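Local coordinates for protein alpha-fucosidase (Bifidobacterium bifidum, PDB 2EAB) that probably releases alpha-1,2-linked L-fucose from glycans by hydrolysis, this chain being the catalytic part of a longer bifidobacterial glycosidase, at residues A[530-535]-A[601-606]; A[752-755]-A[761-764]. All coordinates share one frame; numbering follows the deposited sequence.

Contact 1: residues A[530-535]-A[601-606]; sequences RVYALL and DGLVGN
The phenol of Tyr532 reaches from helix 525-546 to the carboxylate of Asp601, tying a loop to a helix of the family 95 catalytic domain, an (alpha/alpha)6 barrel. The CA atoms of Tyr532 and Asp601 lie 10.9 Å apart, so the long tyrosine side chain spans the gap. Its CG is anti to the backbone N (chi1 174°), which extends the ring away from the helix toward the loop. There Tyr532 OH donates a short hydrogen bond to Asp601 OD2, 2.6 Å away. The acceptor is met on its anti side, 20° out of the carboxylate plane, and lies at the ring edge; ring and carboxylate planes are 24° apart. OD2 also forms a salt bridge with Lys536, one turn further along the same helix, so one oxygen serves two partners, and the lysine would be expected to favour the charged carboxylate. A water bridges the same two residues, donating to Tyr532 OH at 2.7 Å and accepting from Asp601 N at 2.9 Å. A phenylalanine in place of Tyr532 would probably cost Asp601 OD2 its hydroxyl donor, leaving Lys536 as its partner, and leave the water without its acceptor. Ala594 of helix 577-596 and Lys597, just after it, also touch the Tyr532 side chain. The one other approach between the segments is a methyl against the hydroxyl: Leu603 CD1 lies 3.8 Å from Tyr532 OH.

Contact 2: residues A[752-755]-A[761-764]; sequences AMYA and HAPF
Tyr754 and Phe764 bring the two loop segments nearest, their CA atoms 8.1 Å apart, and the second segment is bent by two successive cis peptide bonds, preceding Ala762 and Pro763, the first of them a rare cis bond to a residue other than proline. The tight fold is closed within 761-764 by the bond from His761 N to Pro763 O, 2.8 Å. His761 ND1 adds a second tie by donating to Ala762 O at 2.9 Å, though it sits 48° above the carbonyl plane.

Across the contact, Tyr754 does the reaching. Its CG lies anti to its own carbonyl carbon (chi1 -69°), which sends the ring toward the bend. Across the contact the hydroxyl end meets carbon atoms only: Tyr754 OH is 3.6 Å from Ala762 CB and 3.7 Å from Pro763 CA. Its polar partner is the backbone oxygen of Thr34, so the phenol is anchored beyond the two segments. Further along, Phe764 N lies at the ring edge, near the ring plane, 3.8 Å from Tyr754 CE2, while that amide nitrogen bonds to Gln48 OE1. Tyr754 CE2 also touches Phe764 CB at 4.1 Å. The phenylalanine ring itself turns off: with CG roughly anti to the backbone N (chi1 160°), it leaves Tyr754 and stacks with Phe758, as Tyr754 stacks with Tyr760.

Both segments belong to the loop joining helix 738-751 to helix 767-780 of the catalytic domain, and helix 42-50 of the N-terminal region lies against them: Gln48 and Gln49 touch Tyr754, Gln48 also touches Pro763, and Trp47 meets Phe764.

Overall arrangement
Contacts 1 and 2 follow one another along the chain, the first closing before the second opens, and all four segments fall within the family 95 catalytic range. Their centres are 41 Å apart and their nearest atoms about 25 Å, on opposite sides of the chain's centre, so neither touches the other. Contact 1 joins helix 525-546 to the loop between helices 577-596 and 632-639, away from the annotated calcium sites. Contact 2 lies within the loop between helices 738-751 and 767-780, on which helix 42-50 packs, with the Phe764 side chain about 12 Å from a bound calcium. Contact 1 thus lies within the helical catalytic domain, and contact 2 where that domain meets the N-terminal region.

Contact 1: residues A[530-535]-A[601-606]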
loop_
_atom_site.group_PDB
_atom_site.type_symbol
_atom_site.label_atom_id
_atom_site.label_comp_id
_atom_site.label_asym_id
_atom_site.label_seq_id
_atom_site.Cartn_x
_atom_site.Cartn_y
_atom_site.Cartn_z
ATOM N N ARG A 530 14.390 15.150 1.436
ATOM C CA ARG A 530 13.238 14.818 2.279
ATOM C C ARG A 530 13.428 13.503 3.018
ATOM O O ARG A 530 13.126 13.408 4.211
ATOM C CB ARG A 530 11.958 14.774 1.449
ATOM C CG ARG A 530 11.543 16.130 0.932
ATOM C CD ARG A 530 10.450 16.005 -0.086
ATOM N NE ARG A 530 9.163 15.676 0.525
ATOM C CZ ARG A 530 8.095 15.280 -0.163
ATOM N NH1 ARG A 530 8.163 15.142 -1.481
ATOM N NH2 ARG A 530 6.956 15.015 0.462
ATOM N N VAL A 531 13.931 12.486 2.325
ATOM C CA VAL A 531 14.096 11.179 2.959
ATOM C C VAL A 531 15.254 11.216 3.949
ATOM O O VAL A 531 15.196 10.591 5.007
ATOM C CB VAL A 531 14.219 10.004 1.942
ATOM C CG1 VAL A 531 13.062 10.024 0.955
ATOM C CG2 VAL A 531 15.543 10.030 1.190
ATOM N N TYR A 532 16.305 11.962 3.617
ATOM C CA TYR A 532 17.412 12.130 4.546
ATOM C C TYR A 532 16.955 12.789 5.847
ATOM O O TYR A 532 17.320 12.337 6.929
ATOM C CB TYR A 532 18.575 12.919 3.931
ATOM C CG TYR A 532 19.652 13.213 4.950
ATOM C CD1 TYR A 532 20.472 12.196 5.431
ATOM C CD2 TYR A 532 19.829 14.500 5.462
ATOM C CE1 TYR A 532 21.444 12.445 6.389
ATOM C CE2 TYR A 532 20.813 14.762 6.420
ATOM C CZ TYR A 532 21.615 13.728 6.873
ATOM O OH TYR A 532 22.586 13.954 7.818
ATOM N N ALA A 533 16.180 13.865 5.739
ATOM C CA ALA A 533 15.686 14.549 6.931
ATOM C C ALA A 533 14.908 13.585 7.838
ATOM O O ALA A 533 15.144 13.538 9.043
ATOM C CB ALA A 533 14.841 15.765 6.553
ATOM N N LEU A 534 14.008 12.803 7.252
ATOM C CA LEU A 534 13.230 11.828 8.022
ATOM C C LEU A 534 14.106 10.769 8.674
ATOM O O LEU A 534 13.931 10.443 9.853
ATOM C CB LEU A 534 12.183 11.154 7.138
ATOM C CG LEU A 534 10.972 12.008 6.758
ATOM C CD1 LEU A 534 10.236 11.409 5.570
ATOM C CD2 LEU A 534 10.029 12.181 7.943
ATOM N N LEU A 535 15.045 10.238 7.896
ATOM C CA LEU A 535 15.925 9.176 8.378
ATOM C C LEU A 535 16.883 9.665 9.447
ATOM O O LEU A 535 17.180 8.933 10.384
ATOM C CB LEU A 535 16.700 8.547 7.222
ATOM C CG LEU A 535 15.885 7.591 6.350
ATOM C CD1 LEU A 535 16.574 7.364 5.023
ATOM C CD2 LEU A 535 15.650 6.266 7.068
ATOM N N ASP A 601 26.509 16.213 7.838
ATOM C CA ASP A 601 26.342 16.280 9.284
ATOM C C ASP A 601 27.328 15.379 10.037
ATOM O O ASP A 601 27.348 15.373 11.269
ATOM C CB ASP A 601 24.893 15.949 9.670
ATOM C CG ASP A 601 23.886 16.909 9.055
ATOM O OD1 ASP A 601 24.157 18.130 9.024
ATOM O OD2 ASP A 601 22.817 16.442 8.606
ATOM N N GLY A 602 28.148 14.637 9.293
ATOM C CA GLY A 602 29.157 13.745 9.880
ATOM C C GLY A 602 28.554 12.694 10.799
ATOM O O GLY A 602 29.012 12.508 11.929
ATOM N N LEU A 603 27.523 12.008 10.305
ATOM C CA LEU A 603 26.756 11.057 11.119
ATOM C C LEU A 603 27.003 9.588 10.775
ATOM O O LEU A 603 26.649 8.697 11.549
ATOM C CB LEU A 603 25.258 11.386 11.056
ATOM C CG LEU A 603 24.868 12.753 11.629
ATOM C CD1 LEU A 603 23.381 13.016 11.450
ATOM C CD2 LEU A 603 25.259 12.886 13.098
ATOM N N VAL A 604 27.619 9.335 9.625
ATOM C CA VAL A 604 27.921 7.967 9.200
ATOM C C VAL A 604 28.910 7.307 10.163
ATOM O O VAL A 604 28.707 6.167 10.590
ATOM C CB VAL A 604 28.455 7.931 7.742
ATOM C CG1 VAL A 604 28.976 6.545 7.371
ATOM C CG2 VAL A 604 27.365 8.359 6.772
ATOM N N GLY A 605 29.974 8.031 10.501
ATOM C CA GLY A 605 31.001 7.526 11.401
ATOM C C GLY A 605 31.679 6.277 10.877
ATOM O O GLY A 605 31.906 6.129 9.673
ATOM N N ASN A 606 31.978 5.365 11.795
ATOM C CA ASN A 606 32.768 4.177 11.498
ATOM C C ASN A 606 32.627 3.161 12.628
ATOM O O ASN A 606 31.851 3.374 13.563
ATOM C CB ASN A 606 34.243 4.556 11.286
ATOM C CG ASN A 606 34.853 5.244 12.502
ATOM O OD1 ASN A 606 34.619 4.847 13.646
ATOM N ND2 ASN A 606 35.653 6.276 12.254
HETATM O O HOH W 1 25.155 13.823 6.969
#

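Contact 2: residues A[752-755]-A[761-764]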
loop_
_atom_site.group_PDB
_atom_site.type_symbol
_atom_site.label_atom_id
_atom_site.label_comp_id
_atom_site.label_asym_id
_atom_site.label_seq_id
_atom_site.Cartn_x
_atom_site.Cartn_y
_atom_site.Cartn_z
ATOM N N ALA A 752 -8.556 -15.846 -1.964
ATOM C CA ALA A 752 -8.477 -14.501 -1.385
ATOM C C ALA A 752 -8.878 -13.386 -2.351
ATOM O O ALA A 752 -8.514 -12.221 -2.153
ATOM C CB ALA A 752 -7.084 -14.247 -0.791
ATOM N N MET A 753 -9.650 -13.736 -3.379
ATOM C CA MET A 753 -10.164 -12.751 -4.321
ATOM C C MET A 753 -11.674 -12.860 -4.458
ATOM O O MET A 753 -12.204 -13.949 -4.698
ATOM C CB MET A 753 -9.515 -12.938 -5.693
ATOM C CG MET A 753 -8.046 -12.573 -5.731
ATOM S SD MET A 753 -7.830 -10.789 -5.711
ATOM C CE MET A 753 -7.900 -10.481 -7.457
ATOM N N TYR A 754 -12.364 -11.735 -4.304
ATOM C CA TYR A 754 -13.795 -11.676 -4.562
ATOM C C TYR A 754 -14.061 -11.585 -6.071
ATOM O O TYR A 754 -13.125 -11.450 -6.871
ATOM C CB TYR A 754 -14.431 -10.493 -3.827
ATOM C CG TYR A 754 -14.490 -10.592 -2.310
ATOM C CD1 TYR A 754 -14.768 -11.803 -1.667
ATOM C CD2 TYR A 754 -14.316 -9.451 -1.520
ATOM C CE1 TYR A 754 -14.844 -11.875 -0.274
ATOM C CE2 TYR A 754 -14.394 -9.512 -0.129
ATOM C CZ TYR A 754 -14.653 -10.723 0.487
ATOM O OH TYR A 754 -14.719 -10.773 1.865
ATOM N N ALA A 755 -15.336 -11.641 -6.455
ATOM C CA ALA A 755 -15.737 -11.611 -7.868
ATOM C C ALA A 755 -15.313 -10.340 -8.600
ATOM O O ALA A 755 -15.108 -10.367 -9.816
ATOM C CB ALA A 755 -17.242 -11.828 -8.006
ATOM N N HIS A 761 -9.411 -10.718 3.311
ATOM C CA HIS A 761 -8.772 -11.221 4.513
ATOM C C HIS A 761 -9.469 -12.453 5.150
ATOM O O HIS A 761 -8.763 -13.323 5.639
ATOM C CB HIS A 761 -8.589 -10.052 5.502
ATOM C CG HIS A 761 -7.943 -10.420 6.800
ATOM N ND1 HIS A 761 -8.644 -10.976 7.850
ATOM C CD2 HIS A 761 -6.673 -10.254 7.243
ATOM C CE1 HIS A 761 -7.827 -11.163 8.871
ATOM N NE2 HIS A 761 -6.626 -10.730 8.531
ATOM N N ALA A 762 -10.805 -12.572 5.202
ATOM C CA ALA A 762 -11.830 -11.577 4.899
ATOM C C ALA A 762 -11.926 -10.577 6.057
ATOM O O ALA A 762 -11.420 -10.847 7.148
ATOM C CB ALA A 762 -13.169 -12.288 4.717
ATOM N N PRO A 763 -12.581 -9.420 5.842
ATOM C CA PRO A 763 -13.257 -8.922 4.653
ATOM C C PRO A 763 -12.278 -8.308 3.647
ATOM O O PRO A 763 -11.062 -8.523 3.744
ATOM C CB PRO A 763 -14.184 -7.855 5.232
ATOM C CG PRO A 763 -13.387 -7.278 6.350
ATOM C CD PRO A 763 -12.687 -8.464 6.964
ATOM N N PHE A 764 -12.813 -7.563 2.685
ATOM C CA PHE A 764 -12.001 -6.833 1.712
ATOM C C PHE A 764 -10.903 -6.049 2.413
ATOM O O PHE A 764 -11.183 -5.276 3.335
ATOM C CB PHE A 764 -12.895 -5.880 0.906
ATOM C CG PHE A 764 -12.160 -4.748 0.213
ATOM C CD1 PHE A 764 -11.054 -4.978 -0.602
ATOM C CD2 PHE A 764 -12.629 -3.450 0.344
ATOM C CE1 PHE A 764 -10.409 -3.913 -1.245
ATOM C CE2 PHE A 764 -12.001 -2.389 -0.301
ATOM C CZ PHE A 764 -10.886 -2.617 -1.093
#